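Local coordinates for UTP--glucose-1-phosphate uridylyltransferase (Acinetobacter baumannii, PDB 6IKX), which catalyses the formation of UDP-glucose and diphosphate from UTP and alpha-D-glucose 1-phosphate, at the interface of chains A and B and the interface of chains A and C. Residues are numbered along the deposited sequence; one frame, centred on the assembly and turned at random. Chains: chain A/B/C, UTP--glucose-1-phosphate uridylyltransferase.

Contact 1: the interface of chains A and B. Residues chain A 269, 282, 285-286, 289; chain B 265, 269, 273, 286.
B:Leu269 packs against A:Leu285, A:Ile286 and A:Leu289 in an apolar helix-to-helix contact of this nucleotidyltransferase, a member of the UDPGP type 2 family. The C-terminal helix 279-287 of chain A lies on helix 261-273 of chain B.

The aliphatic packing centres on the fork of B:Leu269. Its CG points away from the carbonyl carbon (chi1 -63°), which carries both methyls towards chain A. CD1 of B:Leu269 meets CB of A:Leu285 at 3.7 Å. CD2 of B:Leu269 meets CG1 of A:Ile286 at 3.8 Å, and these two side chains cross at about a right angle. Lower on the stem, CB of B:Leu269 faces CD1 of A:Leu289 at 4.2 Å. A:Leu289 follows the helix and is modelled incompletely, as are A:Ile286 and B:Leu273. B:Leu273 sits one turn on from B:Leu269 and adds looser cover near A:Leu289.

The twin of the leucine-isoleucine pair lies beside it. CD2 of A:Leu269 reaches CG1 of B:Ile286 at 4.0 Å.

The aromatic packing involves A:Phe282. CE1 of A:Phe282 touches CB of B:Leu265 at 3.9 Å, and CD1 meets the same leucine. CG lies anti to the backbone N (chi1 -175°), directing the ring towards helix 261-273 of chain B. Within chain A, CD1 of A:Ile286 rests 3.8 Å above one face of the A:Phe282 ring, towards the rim. The carbonyl oxygen of A:Leu269 lies in plane at the ring edge.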
ATOM      1  N   LEU A 269      23.053  10.171  17.067  1.00 49.15           N
ATOM      2  CA  LEU A 269      23.901  10.376  18.269  1.00 49.03           C
ATOM      3  C   LEU A 269      23.541  11.691  18.969  1.00 51.60           C
ATOM      4  O   LEU A 269      23.491  11.712  20.226  1.00 49.44           O
ATOM      5  CB  LEU A 269      25.361  10.371  17.818  1.00 46.83           C
ATOM      6  CG  LEU A 269      25.931   8.980  17.554  1.00 47.13           C
ATOM      7  CD1 LEU A 269      27.197   9.103  16.753  1.00 47.44           C
ATOM      8  CD2 LEU A 269      26.194   8.248  18.867  1.00 48.19           C
ATOM      9  N   PHE A 282      20.822   6.879  27.290  1.00 71.14           N
ATOM     10  CA  PHE A 282      21.585   6.747  26.020  1.00 69.37           C
ATOM     11  C   PHE A 282      23.061   7.105  26.234  1.00 66.47           C
ATOM     12  O   PHE A 282      23.899   6.425  25.670  1.00 69.83           O
ATOM     13  CB  PHE A 282      20.983   7.639  24.941  1.00 68.09           C
ATOM     14  CG  PHE A 282      21.617   7.468  23.591  1.00 56.75           C
ATOM     15  CD1 PHE A 282      21.667   6.223  22.993  1.00 56.49           C
ATOM     16  CD2 PHE A 282      22.103   8.560  22.903  1.00 53.62           C
ATOM     17  CE1 PHE A 282      22.218   6.073  21.735  1.00 56.13           C
ATOM     18  CE2 PHE A 282      22.627   8.415  21.634  1.00 49.30           C
ATOM     19  CZ  PHE A 282      22.692   7.175  21.057  1.00 50.59           C
ATOM     20  N   LEU A 285      24.842   4.160  27.833  1.00 60.83           N
ATOM     21  CA  LEU A 285      25.059   3.080  26.843  1.00 61.96           C
ATOM     22  C   LEU A 285      26.368   3.341  26.105  1.00 64.93           C
ATOM     23  O   LEU A 285      27.056   2.355  25.799  1.00 60.46           O
ATOM     24  CB  LEU A 285      23.909   3.032  25.837  1.00 57.35           C
ATOM     25  CG  LEU A 285      22.661   2.309  26.309  1.00 59.44           C
ATOM     26  CD1 LEU A 285      21.654   2.212  25.164  1.00 64.22           C
ATOM     27  CD2 LEU A 285      23.007   0.927  26.861  1.00 56.42           C
ATOM     28  N   ILE A 286      26.630   4.608  25.759  1.00 68.89           N
ATOM     29  CA  ILE A 286      27.811   5.031  24.952  1.00 70.60           C
ATOM     30  C   ILE A 286      29.070   4.830  25.796  1.00 66.60           C
ATOM     31  O   ILE A 286      30.047   4.302  25.258  1.00 63.24           O
ATOM     32  CB  ILE A 286      27.660   6.488  24.488  1.00 68.88           C
ATOM     33  CG1 ILE A 286      26.874   6.545  23.181  1.00 68.90           C
ATOM     34  CD1 ILE A 286      26.096   7.811  23.006  1.00 61.46           C
ATOM     35  N   LEU A 289      30.483   1.498  26.139  1.00 72.60           N
ATOM     36  CA  LEU A 289      31.155   0.991  24.911  1.00 81.78           C
ATOM     37  C   LEU A 289      32.620   0.670  25.257  1.00 86.49           C
ATOM     38  O   LEU A 289      33.172  -0.275  24.657  1.00 86.22           O
ATOM     39  CB  LEU A 289      31.029   2.011  23.773  1.00 77.40           C
ATOM     40  CG  LEU A 289      29.639   2.144  23.150  1.00 73.52           C
ATOM     41  CD1 LEU A 289      29.324   0.926  22.301  1.00 70.98           C
TER
ATOM     42  N   LEU B 265      18.478   1.227  20.648  1.00 45.69           N
ATOM     43  CA  LEU B 265      19.663   2.129  20.569  1.00 45.44           C
ATOM     44  C   LEU B 265      20.963   1.356  20.865  1.00 50.69           C
ATOM     45  O   LEU B 265      22.018   1.719  20.319  1.00 55.06           O
ATOM     46  CB  LEU B 265      19.454   3.308  21.527  1.00 45.02           C
ATOM     47  CG  LEU B 265      18.358   4.284  21.094  1.00 47.39           C
ATOM     48  CD1 LEU B 265      17.956   5.179  22.255  1.00 45.39           C
ATOM     49  CD2 LEU B 265      18.809   5.119  19.881  1.00 43.85           C
ATOM     50  N   LEU B 269      24.282   1.279  18.295  1.00 52.34           N
ATOM     51  CA  LEU B 269      25.699   1.401  18.741  1.00 51.89           C
ATOM     52  C   LEU B 269      26.504   0.140  18.368  1.00 57.65           C
ATOM     53  O   LEU B 269      27.460   0.259  17.584  1.00 56.73           O
ATOM     54  CB  LEU B 269      25.735   1.658  20.249  1.00 55.98           C
ATOM     55  CG  LEU B 269      25.096   2.965  20.729  1.00 54.24           C
ATOM     56  CD1 LEU B 269      24.915   2.924  22.236  1.00 57.51           C
ATOM     57  CD2 LEU B 269      25.905   4.200  20.339  1.00 51.54           C
ATOM     58  N   LEU B 273      29.323   0.038  15.312  1.00 61.33           N
ATOM     59  CA  LEU B 273      30.752   0.065  15.724  1.00 55.66           C
ATOM     60  C   LEU B 273      31.504  -0.956  14.883  1.00 64.14           C
ATOM     61  O   LEU B 273      32.719  -0.733  14.643  1.00 63.03           O
ATOM     62  CB  LEU B 273      30.904  -0.296  17.206  1.00 55.13           C
ATOM     63  CG  LEU B 273      30.826   0.840  18.215  1.00 52.29           C
ATOM     64  CD2 LEU B 273      30.996   2.168  17.507  1.00 61.43           C
ATOM     65  N   ILE B 286      31.592   8.994  17.579  1.00 62.17           N
ATOM     66  CA  ILE B 286      31.314   8.854  19.051  1.00 66.31           C
ATOM     67  C   ILE B 286      32.390   9.590  19.866  1.00 65.53           C
ATOM     68  O   ILE B 286      32.004  10.313  20.779  1.00 55.22           O
ATOM     69  CB  ILE B 286      31.173   7.384  19.500  1.00 57.61           C
ATOM     70  CG1 ILE B 286      29.934   6.733  18.875  1.00 56.25           C
ATOM     71  CG2 ILE B 286      31.158   7.303  21.028  1.00 54.42           C
ATOM     72  CD1 ILE B 286      29.961   5.231  18.798  1.00 59.63           C
TER

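Contact 2: the interface of chains A and B. Residues chain A 16, 19, 23, 28-29, 264; chain B 23, 27, 29.
B:Thr29 inserts its methyl between A:Tyr264 and A:Ala19, beside the nucleotidyltransferase signature loop. That loop begins with the glycine-rich stretch at A:Gly11 to A:Arg15 and runs on to A:Lys25, a residue that binds UTP. A:Phe16, A:Ala19 and A:Ile23 belong to this segment.

CG2 of B:Thr29 lies anti to its backbone N, with OG1 at chi1 -61°. The methyl is thereby turned to the phenol end of A:Tyr264. CG2 of B:Thr29 lies 3.3 Å from OH of A:Tyr264. On another side, CG2 of B:Thr29 meets CB of A:Ala19 at 4.0 Å. That same CB of A:Ala19 lies 3.9 Å above one face of the A:Phe16 ring, towards its rim. The hydroxyl branch turns elsewhere, and OG1 of B:Thr29 rests 3.9 Å from CG2 of A:Val28.

Within chain A, a hydrogen bond fixes the hydroxyl end of the tyrosine. OH of A:Tyr264 donates it to the carbonyl oxygen of A:Thr29 at 2.6 Å, nearly in line with the C=O (168°). The bond should fix the phenol end that B:Thr29 meets.

The side chains of A:Thr29 and B:Thr29 lie alongside one another, pointing opposite ways. CG2 of A:Thr29 lies 4.0 Å from CB of B:Thr29.

A:Ile23 and B:Ile23 cross at about a right angle, with their CD1 atoms 4.1 Å apart. A:Ile23 CG2 packs on CB of B:Met27, the two side chains running antiparallel.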
ATOM      1  N   PHE A  16      21.379   6.227   1.153  1.00 78.37           N
ATOM      2  CA  PHE A  16      20.831   5.481   2.326  1.00 75.27           C
ATOM      3  C   PHE A  16      20.036   4.327   1.754  1.00 56.62           C
ATOM      4  O   PHE A  16      18.931   4.097   2.141  1.00 47.00           O
ATOM      5  CB  PHE A  16      19.982   6.357   3.281  1.00 75.21           C
ATOM      6  CG  PHE A  16      20.105   6.021   4.714  1.00 86.99           C
ATOM      7  CD1 PHE A  16      20.762   4.902   5.127  1.00 88.94           C
ATOM      8  CD2 PHE A  16      19.546   6.846   5.647  1.00 87.49           C
ATOM      9  CE1 PHE A  16      20.866   4.614   6.455  1.00 79.17           C
ATOM     10  CE2 PHE A  16      19.641   6.562   6.973  1.00 82.47           C
ATOM     11  CZ  PHE A  16      20.306   5.443   7.377  1.00 78.09           C
ATOM     12  N   ALA A  19      18.263   0.729   3.620  1.00 41.70           N
ATOM     13  CA  ALA A  19      17.222   1.245   4.557  1.00 42.25           C
ATOM     14  C   ALA A  19      16.002   1.804   3.819  1.00 39.13           C
ATOM     15  O   ALA A  19      14.919   1.572   4.318  1.00 38.94           O
ATOM     16  CB  ALA A  19      17.772   2.299   5.479  1.00 41.36           C
ATOM     17  N   ILE A  23      10.977   1.355   2.380  1.00 34.66           N
ATOM     18  CA  ILE A  23      10.236   2.423   3.102  1.00 37.82           C
ATOM     19  C   ILE A  23      10.781   3.758   2.631  1.00 37.20           C
ATOM     20  O   ILE A  23      11.943   3.892   2.296  1.00 34.97           O
ATOM     21  CB  ILE A  23      10.359   2.327   4.650  1.00 43.34           C
ATOM     22  CG1 ILE A  23      11.801   2.546   5.118  1.00 44.05           C
ATOM     23  CG2 ILE A  23       9.764   1.036   5.176  1.00 46.25           C
ATOM     24  CD1 ILE A  23      11.987   2.587   6.616  1.00 50.55           C
ATOM     25  N   VAL A  28      12.747   6.916   7.880  1.00 41.87           N
ATOM     26  CA  VAL A  28      13.928   6.314   8.544  1.00 43.14           C
ATOM     27  C   VAL A  28      14.023   6.819   9.989  1.00 42.65           C
ATOM     28  O   VAL A  28      13.986   8.056  10.229  1.00 41.83           O
ATOM     29  CB  VAL A  28      15.152   6.662   7.687  1.00 46.49           C
ATOM     30  CG1 VAL A  28      16.441   6.773   8.470  1.00 50.81           C
ATOM     31  CG2 VAL A  28      15.262   5.648   6.557  1.00 47.60           C
ATOM     32  N   THR A  29      14.239   5.904  10.921  1.00 44.94           N
ATOM     33  CA  THR A  29      14.001   6.192  12.347  1.00 47.36           C
ATOM     34  C   THR A  29      15.239   6.894  12.880  1.00 45.19           C
ATOM     35  O   THR A  29      16.349   6.470  12.611  1.00 50.55           O
ATOM     36  CB  THR A  29      13.397   5.011  13.132  1.00 54.49           C
ATOM     37  OG1 THR A  29      14.073   4.902  14.390  1.00 57.52           O
ATOM     38  CG2 THR A  29      13.381   3.707  12.362  1.00 52.11           C
ATOM     39  N   TYR A 264      23.364  10.622   8.972  1.00 44.53           N
ATOM     40  CA  TYR A 264      22.287   9.899   9.697  1.00 46.99           C
ATOM     41  C   TYR A 264      22.790   9.449  11.079  1.00 48.35           C
ATOM     42  O   TYR A 264      22.238   9.919  12.106  1.00 50.79           O
ATOM     43  CB  TYR A 264      21.749   8.741   8.859  1.00 47.23           C
ATOM     44  CG  TYR A 264      20.837   7.804   9.609  1.00 49.64           C
ATOM     45  CD1 TYR A 264      19.548   8.187   9.958  1.00 45.06           C
ATOM     46  CD2 TYR A 264      21.288   6.545  10.006  1.00 45.70           C
ATOM     47  CE1 TYR A 264      18.730   7.342  10.692  1.00 47.64           C
ATOM     48  CE2 TYR A 264      20.457   5.670  10.678  1.00 42.22           C
ATOM     49  CZ  TYR A 264      19.192   6.084  11.045  1.00 46.96           C
ATOM     50  OH  TYR A 264      18.410   5.226  11.729  1.00 45.24           O
TER
ATOM     51  N   ILE B  23       5.103   2.509   9.584  1.00 38.94           N
ATOM     52  CA  ILE B  23       5.936   1.400   9.031  1.00 41.72           C
ATOM     53  C   ILE B  23       5.916   0.234  10.018  1.00 40.52           C
ATOM     54  O   ILE B  23       5.737   0.414  11.229  1.00 39.35           O
ATOM     55  CB  ILE B  23       7.384   1.897   8.769  1.00 42.45           C
ATOM     56  CG1 ILE B  23       8.129   2.195  10.072  1.00 38.49           C
ATOM     57  CG2 ILE B  23       7.398   3.106   7.830  1.00 41.33           C
ATOM     58  CD1 ILE B  23       9.542   2.609   9.861  1.00 40.73           C
ATOM     59  N   MET B  27      10.717  -3.115  10.109  1.00 39.78           N
ATOM     60  CA  MET B  27      11.360  -2.322   9.025  1.00 38.53           C
ATOM     61  C   MET B  27      12.095  -1.120   9.646  1.00 43.62           C
ATOM     62  O   MET B  27      12.659  -0.242   8.922  1.00 41.86           O
ATOM     63  CB  MET B  27      10.314  -1.874   8.006  1.00 36.84           C
ATOM     64  CG  MET B  27       9.768  -3.022   7.201  1.00 42.92           C
ATOM     65  SD  MET B  27      11.132  -3.978   6.442  1.00 46.61           S
ATOM     66  CE  MET B  27      11.774  -2.655   5.410  1.00 50.57           C
ATOM     67  N   THR B  29      15.024   1.012  11.175  1.00 38.82           N
ATOM     68  CA  THR B  29      16.378   1.226  10.649  1.00 45.94           C
ATOM     69  C   THR B  29      17.396   0.962  11.757  1.00 45.57           C
ATOM     70  O   THR B  29      17.306   1.629  12.794  1.00 50.05           O
ATOM     71  CB  THR B  29      16.436   2.600   9.972  1.00 45.79           C
ATOM     72  OG1 THR B  29      15.486   2.556   8.903  1.00 57.82           O
ATOM     73  CG2 THR B  29      17.817   2.881   9.433  1.00 50.32           C
TER

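Contact 3: the interface of chains A and C. Residues chain A 98-100; chain C 98-101.
A:Ser100 and C:Ser100 pair as an antiparallel beta bridge between the two copies of strand 97-102. Backbone N of A:Ser100 donates to the carbonyl oxygen of C:Ser100 at 2.7 Å, with 159° at the hydrogen. The reverse bond, from N of C:Ser100 to O of A:Ser100, has the same geometry. Each donor lies in the carbonyl plane.

A:Ile99 projects from one side of this paired backbone. CB of A:Ile99 lies 4.1 Å from the carbonyl oxygen of C:Ser100, beside the bridge. There the side chain forks. CG2 of A:Ile99, anti to the backbone N, meets CG2 of C:Ile99 at 3.5 Å, a tight methyl contact. CG2 of A:Ile99 also lies 3.6 Å from O of C:Ser100. The other branch, CG1, turns away from the carbonyl carbon. A bend at chi2 (-53°) then swings the tip to C:Val101. CD1 of A:Ile99 meets CG2 of C:Val101 at 3.7 Å. The isoleucine thus spans two residues of the partner strand, C:Ile99 with one branch and C:Val101 with the other.

On the opposite side of the backbone, CB of A:Ser100 packs against CB of C:Ser100 at 3.6 Å.

The two-fold axis repeats the isoleucine-valine contact with the chains exchanged. By joining strand 97-102 of one subunit to that of the next, the site links chains A and C edge to edge and probably helps to build the tetramer.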
ATOM      1  N   VAL A  98      -2.092  18.739   6.526  1.00 42.34           N
ATOM      2  CA  VAL A  98      -1.048  18.115   5.676  1.00 39.54           C
ATOM      3  C   VAL A  98      -1.677  17.760   4.337  1.00 38.63           C
ATOM      4  O   VAL A  98      -2.672  17.073   4.358  1.00 42.29           O
ATOM      5  CB  VAL A  98      -0.471  16.876   6.358  1.00 40.86           C
ATOM      6  CG1 VAL A  98       0.577  16.228   5.457  1.00 46.40           C
ATOM      7  CG2 VAL A  98       0.107  17.240   7.712  1.00 36.67           C
ATOM      8  N   ILE A  99      -1.087  18.211   3.236  1.00 43.46           N
ATOM      9  CA  ILE A  99      -1.655  18.160   1.852  1.00 44.70           C
ATOM     10  C   ILE A  99      -0.717  17.345   0.958  1.00 43.48           C
ATOM     11  O   ILE A  99       0.517  17.478   1.100  1.00 38.94           O
ATOM     12  CB  ILE A  99      -1.766  19.571   1.256  1.00 46.42           C
ATOM     13  CG1 ILE A  99      -2.591  20.500   2.144  1.00 60.33           C
ATOM     14  CG2 ILE A  99      -2.321  19.502  -0.157  1.00 55.13           C
ATOM     15  CD1 ILE A  99      -3.958  19.949   2.493  1.00 62.62           C
ATOM     16  N   SER A 100      -1.262  16.619  -0.009  1.00 37.90           N
ATOM     17  CA  SER A 100      -0.441  15.812  -0.938  1.00 40.58           C
ATOM     18  C   SER A 100      -0.669  16.246  -2.378  1.00 39.75           C
ATOM     19  O   SER A 100      -1.849  16.444  -2.776  1.00 33.37           O
ATOM     20  CB  SER A 100      -0.733  14.359  -0.787  1.00 46.07           C
ATOM     21  OG  SER A 100       0.168  13.816   0.152  1.00 54.27           O
TER
ATOM     22  N   VAL C  98      -4.288  17.141  -9.269  1.00 42.34           N
ATOM     23  CA  VAL C  98      -5.077  16.329  -8.310  1.00 39.54           C
ATOM     24  C   VAL C  98      -4.400  16.413  -6.950  1.00 38.63           C
ATOM     25  O   VAL C  98      -3.229  16.113  -6.896  1.00 42.29           O
ATOM     26  CB  VAL C  98      -5.175  14.881  -8.786  1.00 40.86           C
ATOM     27  CG1 VAL C  98      -5.961  14.053  -7.772  1.00 46.40           C
ATOM     28  CG2 VAL C  98      -5.807  14.821 -10.163  1.00 36.67           C
ATOM     29  N   ILE C  99      -5.136  16.791  -5.912  1.00 43.46           N
ATOM     30  CA  ILE C  99      -4.622  17.143  -4.551  1.00 44.70           C
ATOM     31  C   ILE C  99      -5.247  16.197  -3.523  1.00 43.48           C
ATOM     32  O   ILE C  99      -6.448  15.877  -3.651  1.00 38.94           O
ATOM     33  CB  ILE C  99      -5.017  18.578  -4.173  1.00 46.42           C
ATOM     34  CG1 ILE C  99      -4.538  19.592  -5.210  1.00 60.33           C
ATOM     35  CG2 ILE C  99      -4.509  18.912  -2.781  1.00 55.13           C
ATOM     36  CD1 ILE C  99      -3.056  19.497  -5.510  1.00 62.62           C
ATOM     37  N   SER C 100      -4.512  15.853  -2.474  1.00 37.90           N
ATOM     38  CA  SER C 100      -5.031  14.959  -1.414  1.00 40.58           C
ATOM     39  C   SER C 100      -5.003  15.652  -0.062  1.00 39.75           C
ATOM     40  O   SER C 100      -3.973  16.299   0.273  1.00 33.37           O
ATOM     41  CB  SER C 100      -4.255  13.689  -1.358  1.00 46.07           C
ATOM     42  OG  SER C 100      -4.890  12.738  -2.183  1.00 54.27           O
ATOM     43  N   VAL C 101      -6.081  15.450   0.691  1.00 41.61           N
ATOM     44  CA  VAL C 101      -6.117  15.728   2.149  1.00 43.80           C
ATOM     45  C   VAL C 101      -6.910  14.588   2.767  1.00 37.00           C
ATOM     46  O   VAL C 101      -7.758  13.977   2.077  1.00 36.39           O
ATOM     47  CB  VAL C 101      -6.711  17.124   2.438  1.00 48.91           C
ATOM     48  CG1 VAL C 101      -8.198  17.180   2.099  1.00 42.82           C
ATOM     49  CG2 VAL C 101      -6.443  17.549   3.876  1.00 43.90           C
TER

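Contact 1 and contact 2 belong to one two-fold interface between chains A and B, with their C-alpha centres about 18 Å apart. Helix 261-273 serves both, through B:Leu265, A:Leu269, B:Leu269 and B:Leu273 in contact 1 and A:Tyr264 in contact 2. It may therefore tie the C-terminal packing to the nucleotide-binding loop. The C-alpha centre of contact 3 lies about 24 Å from that of contact 2 and about 39 Å from that of contact 1. It shares no element with them and uses strand 97-102, just before A:Gln103, which binds UTP. Two separate two-fold interfaces on chain A fit a dimer-of-dimers assembly, probably the biological tetramer.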